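Putative polysaccharide biosynthesis protein with aminopeptidase-like domain (Clostridium acetobutylicum, PDB 3K9T) binds one zinc ion per subunit and probably acts in the biosynthesis of modified polysaccharides, with no peptidase activity expected despite its aminopeptidase-like region. Local coordinates at residues E179-L184 and S219-F224; G230-L235 and E299-S304; R79-E84 and C150-E155. One frame throughout, in Å; residues are numbered along the deposited sequence.

Contact 1: E179-L184 and S219-F224; sequences EEEILL and SYRFLF
Glu181 and Arg221 join in a two-pronged salt bridge on one face of the parallel strands 181-184 and 219-224. Arg221 offers the flank of its guanidinium that carries NE: NE donates to Glu181 OE2 at 2.6 Å and NH2 to Glu181 OE1 at 3.0 Å, giving each carboxylate oxygen a donor of its own. The two planes are turned 56° against each other, and both nitrogens approach from above the carboxylate. CG of Glu181 stands anti to the backbone N (chi1 -165°) and the chain runs on extended, a reach that suits glutamate here. Arg221 NH1 has a further salt bridge with Glu171 on strand 166-174. Beside the arginine's aliphatic part, Leu183 CD1 lies 3.8 Å from Arg221 CD.

Between the backbones, Ile182 N donates to Ser219 O (2.8 Å) and Ile182 O accepts from Arg221 N (3.0 Å). Leu184 repeats this with Arg221 O and Leu223 N, and Ser219 N binds Glu180 O. The peptide groups of Glu181 and Leu183 turn instead to the neighbouring strand 245-250 and to Asn244 just before it. Ser219, small enough to sit near Glu179 CA at the entry to strand 181-184, has its OG hydrogen-bonded to Leu178 O, Gly176 N and Tyr173 OH.

The other face is mainly apolar. Ile182 CB touches Tyr220 CE2 at 3.6 Å, and its CG1 makes an off-centre CH-pi contact with that ring. Leu184 CD1 meets Phe222 CE2 at 3.7 Å, while Tyr220 OH is hydrogen-bonded to Glu354. Within the beta-alpha-beta unit of strand 181-187, helix 194-211 and strand 219-225, the buried arginine is thus paired with two acids, Glu181 and Glu171, which would favour its charged form and offset the cost of burying it.

Contact 2: G230-L235 and E299-S304; sequences GSITWL and ERQFSS
Gln301 lies against the flank of helix 229-237, meeting Ser231, Ile232 and Leu235. Its CB is 3.6 Å from Ser231 OG and also comes near Leu235 CD1. CG presses closer to the serine, 3.2 Å from Ser231 OG, a tight fit, which the small serine suits; that hydroxyl is itself hydrogen-bonded to Thr228 O. At CG the chain bends (chi2 -55°), placing CD 3.8 Å from Ile232 CG1. The tip stays beside the same isoleucine, with OE1 at 3.7 Å from Ile232 CD1. Isoleucine has no polar donor for OE1; the oxygen is hydrogen-bonded to Glu367 N of the second subunit, whose Cys366 packs against Ile232, Leu235 and Gln301, so glutamine combines an apolar stem with a polar end at the interface.

Phe302 packs on the same helix nearer the sheet. Leu235 CD1 sits 3.8 Å from Phe302 CD1, the two side chains crossing at a slant, and Ser231 CB comes within 4.1 Å of Phe302 CZ. Trp234 CE3 approaches the rim of the phenylalanine ring, near its plane.

The short helix 299-302 and helix 229-237 thus pack together over the mixed sheet: Phe302 rests on Leu183 and Thr185 of strand 181-187, and Trp234 on Arg221 and Leu223 of strand 219-225.

Contact 3: R79-E84 and C150-E155; sequences RNSKGE and CDDDYE
Arg79 and Glu155 form an antiparallel hydrogen-bonded pair, with Arg79 N to Glu155 O at 2.7 Å and Glu155 N to Arg79 O at 2.8 Å, and directly after it the chain 79-84 turns back on itself. The side chains of this pair lie side by side and point the same way, so that opposite charges meet at their ends. Arg79 NH1 donates to Glu155 OE1 at 2.6 Å, with the oxygen close to the guanidinium plane and the nitrogen on the syn side of the carboxylate. Both long chains keep their charged ends at the partly exposed surface of the sheet.

Asp152 meets the start of the turn. Its OD2 accepts from Ser81 N at 3.3 Å, a long bond but a straight one (172°), and the same oxygen stands above one face of the Tyr154 ring, toward the rim. Tyr154 is the buried member. Its CE1 touches Asn80 CB at 3.6 Å, its side chain also touches Val86 and Val78, and its OH donates to Cys150 O at 2.7 Å, tying down the loop that leads into its own strand.

Asn80 turns its amide back into the turn, CG lying between the backbone N and the carbonyl carbon (chi1 70°). OD1 accepts from Glu84 N at 2.9 Å, the donor standing above the plane of the amide carbonyl. Gly83 has a positive phi (91°), a conformation in which a side chain would crowd the carbonyl oxygen of Lys82, so glycine fits.

Gly83 N binds Asn80 O and Asn80 N binds Glu84 O, the pattern of a type I turn followed by a G1 bulge. This is a classic beta-hairpin connection, here joining inner strand 70-79 to outer strand 85-88 of the insert's antiparallel sheet, with strand 153-163 on the other side of 70-79.

Overall arrangement
Contacts 1 and 2 belong to the buried core of the aminopeptidase-like region, whereas contact 3 lies on the surface of the insert, its nearest atoms about 35 Å from contact 1. The first two touch directly: the helices of contact 2 rest on the strands of contact 1, on the sheet face that carries the buried salt bridge. Contact 1 is a parallel strand pairing and contact 3 an antiparallel one, each with an arginine-glutamate bridge, but the former is enclosed and the latter partly exposed. Contact 2 relies on van der Waals packing between its segments and adds polar links to a second subunit.

Contact 1: E179-L184 and S219-F224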
# COMPACT_ATOMS: atom_id res chain seq x y z
N GLU A 179 -21.48 0.06 -29.55
CA GLU A 179 -22.59 -0.27 -28.66
C GLU A 179 -22.22 -0.17 -27.19
O GLU A 179 -23.11 -0.13 -26.33
CB GLU A 179 -23.07 -1.71 -28.88
CG GLU A 179 -23.85 -1.92 -30.17
CD GLU A 179 -24.41 -3.35 -30.33
OE1 GLU A 179 -25.08 -3.86 -29.38
OE2 GLU A 179 -24.21 -3.93 -31.43
N GLU A 180 -20.93 -0.17 -26.87
CA GLU A 180 -20.55 -0.04 -25.48
C GLU A 180 -21.09 1.28 -25.00
O GLU A 180 -21.05 2.28 -25.72
CB GLU A 180 -19.06 -0.13 -25.31
CG GLU A 180 -18.56 -1.53 -25.41
CD GLU A 180 -17.15 -1.59 -25.89
OE1 GLU A 180 -16.24 -1.19 -25.10
OE2 GLU A 180 -16.97 -2.03 -27.05
N GLU A 181 -21.59 1.26 -23.79
CA GLU A 181 -22.48 2.28 -23.36
C GLU A 181 -22.03 2.90 -22.05
O GLU A 181 -21.55 2.19 -21.15
CB GLU A 181 -23.83 1.61 -23.19
CG GLU A 181 -24.98 2.51 -23.09
CD GLU A 181 -26.28 1.74 -23.01
OE1 GLU A 181 -26.60 0.97 -23.94
OE2 GLU A 181 -27.00 1.94 -22.01
N ILE A 182 -22.17 4.22 -21.96
CA ILE A 182 -21.93 4.94 -20.73
C ILE A 182 -23.36 5.35 -20.26
O ILE A 182 -24.14 5.88 -21.08
CB ILE A 182 -21.05 6.19 -20.95
CG1 ILE A 182 -19.72 5.81 -21.64
CG2 ILE A 182 -20.89 6.99 -19.66
CD1 ILE A 182 -18.80 4.83 -20.90
N LEU A 183 -23.69 5.06 -18.99
CA LEU A 183 -25.01 5.30 -18.40
C LEU A 183 -24.95 6.47 -17.42
O LEU A 183 -24.12 6.50 -16.51
CB LEU A 183 -25.50 4.04 -17.67
CG LEU A 183 -26.90 4.03 -16.99
CD1 LEU A 183 -28.14 4.11 -17.98
CD2 LEU A 183 -27.01 2.84 -16.04
N LEU A 184 -25.83 7.46 -17.59
CA LEU A 184 -25.88 8.59 -16.70
C LEU A 184 -27.31 8.66 -16.21
O LEU A 184 -28.20 8.85 -17.01
CB LEU A 184 -25.48 9.87 -17.44
CG LEU A 184 -24.04 9.83 -17.95
CD1 LEU A 184 -23.78 10.94 -18.89
CD2 LEU A 184 -23.08 9.93 -16.78
N SER A 219 -21.74 4.89 -26.89
CA SER A 219 -23.16 5.16 -26.84
C SER A 219 -23.41 5.66 -25.44
O SER A 219 -22.68 5.32 -24.53
CB SER A 219 -23.97 3.90 -27.12
OG SER A 219 -23.89 3.55 -28.49
N TYR A 220 -24.42 6.53 -25.31
CA TYR A 220 -24.75 7.15 -24.06
C TYR A 220 -26.24 7.01 -23.80
O TYR A 220 -27.04 7.27 -24.68
CB TYR A 220 -24.34 8.62 -24.08
CG TYR A 220 -22.86 8.80 -24.02
CD1 TYR A 220 -22.09 8.64 -25.18
CD2 TYR A 220 -22.21 9.13 -22.82
CE1 TYR A 220 -20.72 8.79 -25.14
CE2 TYR A 220 -20.82 9.29 -22.76
CZ TYR A 220 -20.08 9.09 -23.94
OH TYR A 220 -18.71 9.24 -23.94
N ARG A 221 -26.60 6.60 -22.59
CA ARG A 221 -27.99 6.49 -22.18
C ARG A 221 -28.23 7.34 -20.97
O ARG A 221 -27.46 7.30 -20.01
CB ARG A 221 -28.33 5.07 -21.84
CG ARG A 221 -29.81 4.82 -21.54
CD ARG A 221 -30.05 3.32 -21.18
NE ARG A 221 -29.53 2.46 -22.23
CZ ARG A 221 -30.13 2.24 -23.41
NH1 ARG A 221 -31.30 2.80 -23.68
NH2 ARG A 221 -29.58 1.45 -24.32
N PHE A 222 -29.32 8.10 -20.99
CA PHE A 222 -29.62 8.99 -19.89
C PHE A 222 -30.96 8.57 -19.32
O PHE A 222 -31.95 8.64 -20.01
CB PHE A 222 -29.70 10.40 -20.38
CG PHE A 222 -28.49 10.88 -21.07
CD1 PHE A 222 -28.25 10.55 -22.40
CD2 PHE A 222 -27.60 11.71 -20.41
CE1 PHE A 222 -27.11 11.01 -23.07
CE2 PHE A 222 -26.46 12.19 -21.07
CZ PHE A 222 -26.21 11.83 -22.40
N LEU A 223 -30.98 8.16 -18.05
CA LEU A 223 -32.19 7.68 -17.39
C LEU A 223 -32.69 8.71 -16.39
O LEU A 223 -31.94 9.16 -15.53
CB LEU A 223 -31.89 6.37 -16.67
CG LEU A 223 -33.09 5.72 -16.01
CD1 LEU A 223 -34.12 5.30 -17.06
CD2 LEU A 223 -32.60 4.55 -15.18
N PHE A 224 -33.96 9.10 -16.54
CA PHE A 224 -34.65 9.96 -15.58
C PHE A 224 -35.82 9.14 -14.97
O PHE A 224 -36.83 8.89 -15.61
CB PHE A 224 -35.21 11.19 -16.24
CG PHE A 224 -34.21 12.05 -16.92
CD1 PHE A 224 -33.75 11.74 -18.19
CD2 PHE A 224 -33.82 13.24 -16.34
CE1 PHE A 224 -32.86 12.60 -18.85
CE2 PHE A 224 -32.94 14.10 -17.01
CZ PHE A 224 -32.46 13.77 -18.25

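Contact 2: G230-L235 and E299-S304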
# COMPACT_ATOMS: atom_id res chain seq x y z
N GLY A 230 -37.67 3.35 -9.58
CA GLY A 230 -37.43 3.63 -11.00
C GLY A 230 -36.27 2.86 -11.58
O GLY A 230 -36.42 2.21 -12.57
N SER A 231 -35.11 2.91 -10.93
CA SER A 231 -33.94 2.14 -11.40
C SER A 231 -34.19 0.63 -11.41
O SER A 231 -33.77 -0.06 -12.35
CB SER A 231 -32.68 2.48 -10.61
OG SER A 231 -32.80 2.20 -9.24
N ILE A 232 -34.88 0.13 -10.40
CA ILE A 232 -35.25 -1.31 -10.35
C ILE A 232 -36.18 -1.63 -11.53
O ILE A 232 -35.94 -2.57 -12.26
CB ILE A 232 -35.91 -1.71 -9.00
CG1 ILE A 232 -34.92 -1.49 -7.84
CG2 ILE A 232 -36.34 -3.20 -9.02
CD1 ILE A 232 -35.53 -1.66 -6.44
N THR A 233 -37.19 -0.79 -11.76
CA THR A 233 -38.06 -0.95 -12.91
C THR A 233 -37.31 -0.95 -14.23
O THR A 233 -37.56 -1.80 -15.10
CB THR A 233 -39.13 0.13 -12.94
OG1 THR A 233 -39.90 0.05 -11.73
CG2 THR A 233 -40.05 -0.03 -14.19
N TRP A 234 -36.37 -0.02 -14.38
CA TRP A 234 -35.62 0.07 -15.61
C TRP A 234 -34.77 -1.17 -15.82
O TRP A 234 -34.77 -1.75 -16.90
CB TRP A 234 -34.76 1.32 -15.67
CG TRP A 234 -34.08 1.44 -16.97
CD1 TRP A 234 -34.58 1.97 -18.14
CD2 TRP A 234 -32.78 0.98 -17.27
NE1 TRP A 234 -33.66 1.88 -19.14
CE2 TRP A 234 -32.54 1.25 -18.65
CE3 TRP A 234 -31.79 0.32 -16.53
CZ2 TRP A 234 -31.35 0.92 -19.28
CZ3 TRP A 234 -30.59 -0.01 -17.16
CH2 TRP A 234 -30.39 0.30 -18.53
N LEU A 235 -34.05 -1.58 -14.77
CA LEU A 235 -33.20 -2.78 -14.84
C LEU A 235 -34.05 -4.01 -15.19
O LEU A 235 -33.65 -4.86 -15.98
CB LEU A 235 -32.39 -2.98 -13.54
CG LEU A 235 -31.22 -2.02 -13.34
CD1 LEU A 235 -30.64 -2.05 -11.93
CD2 LEU A 235 -30.14 -2.30 -14.38
N GLU A 299 -26.91 3.90 -7.27
CA GLU A 299 -25.70 3.08 -7.40
C GLU A 299 -25.85 1.79 -6.59
O GLU A 299 -25.26 0.77 -6.95
CB GLU A 299 -24.45 3.86 -7.00
CG GLU A 299 -24.37 4.26 -5.53
CD GLU A 299 -25.12 5.53 -5.19
OE1 GLU A 299 -25.79 6.09 -6.09
OE2 GLU A 299 -25.01 5.95 -4.01
N ARG A 300 -26.67 1.81 -5.54
CA ARG A 300 -27.07 0.55 -4.86
C ARG A 300 -27.77 -0.47 -5.73
O ARG A 300 -27.55 -1.68 -5.60
CB ARG A 300 -27.93 0.78 -3.62
CG ARG A 300 -28.85 1.93 -3.67
CD ARG A 300 -29.09 2.45 -2.27
NE ARG A 300 -30.43 2.08 -1.89
CZ ARG A 300 -31.39 2.95 -1.62
NH1 ARG A 300 -31.14 4.25 -1.60
NH2 ARG A 300 -32.62 2.51 -1.34
N GLN A 301 -28.65 -0.01 -6.60
CA GLN A 301 -29.32 -0.97 -7.49
C GLN A 301 -28.32 -1.42 -8.55
O GLN A 301 -28.14 -2.59 -8.76
CB GLN A 301 -30.61 -0.42 -8.06
CG GLN A 301 -31.50 0.31 -7.04
CD GLN A 301 -31.84 -0.51 -5.82
OE1 GLN A 301 -31.85 -1.75 -5.87
NE2 GLN A 301 -32.15 0.17 -4.70
N PHE A 302 -27.58 -0.50 -9.14
CA PHE A 302 -26.64 -0.88 -10.21
C PHE A 302 -25.50 -1.73 -9.72
O PHE A 302 -24.92 -2.48 -10.48
CB PHE A 302 -26.12 0.35 -10.98
CG PHE A 302 -27.21 1.12 -11.65
CD1 PHE A 302 -27.98 0.54 -12.63
CD2 PHE A 302 -27.50 2.43 -11.26
CE1 PHE A 302 -29.02 1.25 -13.24
CE2 PHE A 302 -28.55 3.15 -11.89
CZ PHE A 302 -29.30 2.56 -12.86
N SER A 303 -25.19 -1.62 -8.43
CA SER A 303 -24.09 -2.35 -7.81
C SER A 303 -24.52 -3.58 -7.03
O SER A 303 -23.67 -4.18 -6.38
CB SER A 303 -23.35 -1.41 -6.89
OG SER A 303 -22.85 -0.31 -7.64
N SER A 304 -25.82 -3.94 -7.06
CA SER A 304 -26.31 -5.22 -6.52
C SER A 304 -25.47 -6.30 -7.15
O SER A 304 -24.97 -6.12 -8.26
CB SER A 304 -27.72 -5.58 -7.00
OG SER A 304 -28.46 -4.49 -7.43

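Contact 3: R79-E84 and C150-E155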
# COMPACT_ATOMS: atom_id res chain seq x y z
N ARG A 79 -56.85 24.80 7.88
CA ARG A 79 -57.48 26.11 7.97
C ARG A 79 -58.06 26.32 9.36
O ARG A 79 -58.62 25.39 9.93
CB ARG A 79 -58.59 26.16 6.94
CG ARG A 79 -59.14 27.52 6.69
CD ARG A 79 -60.39 27.38 5.83
NE ARG A 79 -60.16 27.71 4.43
CZ ARG A 79 -60.72 27.06 3.40
NH1 ARG A 79 -61.48 25.98 3.59
NH2 ARG A 79 -60.46 27.47 2.16
N ASN A 80 -57.91 27.52 9.92
CA ASN A 80 -58.47 27.79 11.26
C ASN A 80 -59.91 28.34 11.15
O ASN A 80 -60.40 28.61 10.05
CB ASN A 80 -57.54 28.71 12.08
CG ASN A 80 -57.48 30.14 11.55
OD1 ASN A 80 -58.36 30.59 10.81
ND2 ASN A 80 -56.43 30.86 11.93
N SER A 81 -60.58 28.50 12.30
CA SER A 81 -62.00 28.96 12.35
C SER A 81 -62.16 30.36 11.79
O SER A 81 -63.21 30.69 11.25
CB SER A 81 -62.54 28.98 13.77
OG SER A 81 -61.76 28.18 14.62
N LYS A 82 -61.12 31.18 11.94
CA LYS A 82 -61.09 32.52 11.38
C LYS A 82 -60.98 32.43 9.84
O LYS A 82 -60.99 33.46 9.17
CB LYS A 82 -59.91 33.33 11.97
CG LYS A 82 -59.73 33.26 13.50
N GLY A 83 -60.86 31.22 9.29
CA GLY A 83 -60.75 31.01 7.83
C GLY A 83 -59.34 30.97 7.23
O GLY A 83 -59.19 30.68 6.05
N GLU A 84 -58.31 31.25 8.02
CA GLU A 84 -56.91 31.32 7.52
C GLU A 84 -56.23 29.99 7.36
O GLU A 84 -56.13 29.22 8.32
CB GLU A 84 -56.05 32.17 8.46
CG GLU A 84 -56.36 33.67 8.38
CD GLU A 84 -56.10 34.42 9.68
OE1 GLU A 84 -55.28 33.96 10.50
OE2 GLU A 84 -56.73 35.49 9.87
N CYS A 150 -52.83 27.90 17.53
CA CYS A 150 -53.78 27.86 18.66
C CYS A 150 -54.54 26.58 18.89
O CYS A 150 -54.67 25.73 17.99
CB CYS A 150 -54.87 28.89 18.44
SG CYS A 150 -54.21 30.45 18.69
N ASP A 151 -55.06 26.47 20.12
CA ASP A 151 -56.10 25.52 20.42
C ASP A 151 -57.25 26.02 19.56
O ASP A 151 -57.55 27.22 19.55
CB ASP A 151 -56.49 25.53 21.91
CG ASP A 151 -55.75 24.46 22.71
OD1 ASP A 151 -54.56 24.21 22.45
OD2 ASP A 151 -56.39 23.87 23.61
N ASP A 152 -57.88 25.13 18.80
CA ASP A 152 -58.87 25.56 17.83
C ASP A 152 -59.50 24.36 17.14
O ASP A 152 -59.09 23.21 17.40
CB ASP A 152 -58.19 26.47 16.77
CG ASP A 152 -59.17 27.31 15.99
OD1 ASP A 152 -60.33 27.38 16.39
OD2 ASP A 152 -58.80 27.90 14.96
N ASP A 153 -60.51 24.61 16.32
CA ASP A 153 -61.06 23.62 15.41
C ASP A 153 -60.53 23.99 14.04
O ASP A 153 -60.73 25.12 13.55
CB ASP A 153 -62.60 23.56 15.40
CG ASP A 153 -63.17 22.74 16.55
OD1 ASP A 153 -62.76 21.56 16.72
OD2 ASP A 153 -64.02 23.28 17.28
N TYR A 154 -59.81 23.05 13.46
CA TYR A 154 -59.17 23.26 12.19
C TYR A 154 -59.82 22.39 11.13
O TYR A 154 -60.13 21.25 11.39
CB TYR A 154 -57.68 22.90 12.31
CG TYR A 154 -56.85 23.86 13.14
CD1 TYR A 154 -56.40 25.07 12.60
CD2 TYR A 154 -56.51 23.57 14.46
CE1 TYR A 154 -55.64 25.96 13.34
CE2 TYR A 154 -55.73 24.45 15.22
CZ TYR A 154 -55.30 25.65 14.65
OH TYR A 154 -54.54 26.55 15.38
N GLU A 155 -60.05 22.97 9.96
CA GLU A 155 -60.43 22.20 8.78
C GLU A 155 -59.12 21.66 8.18
O GLU A 155 -58.17 22.43 7.94
CB GLU A 155 -61.14 23.08 7.74
CG GLU A 155 -61.95 22.28 6.71
CD GLU A 155 -62.42 23.12 5.52
OE1 GLU A 155 -62.11 24.33 5.45
OE2 GLU A 155 -63.10 22.57 4.64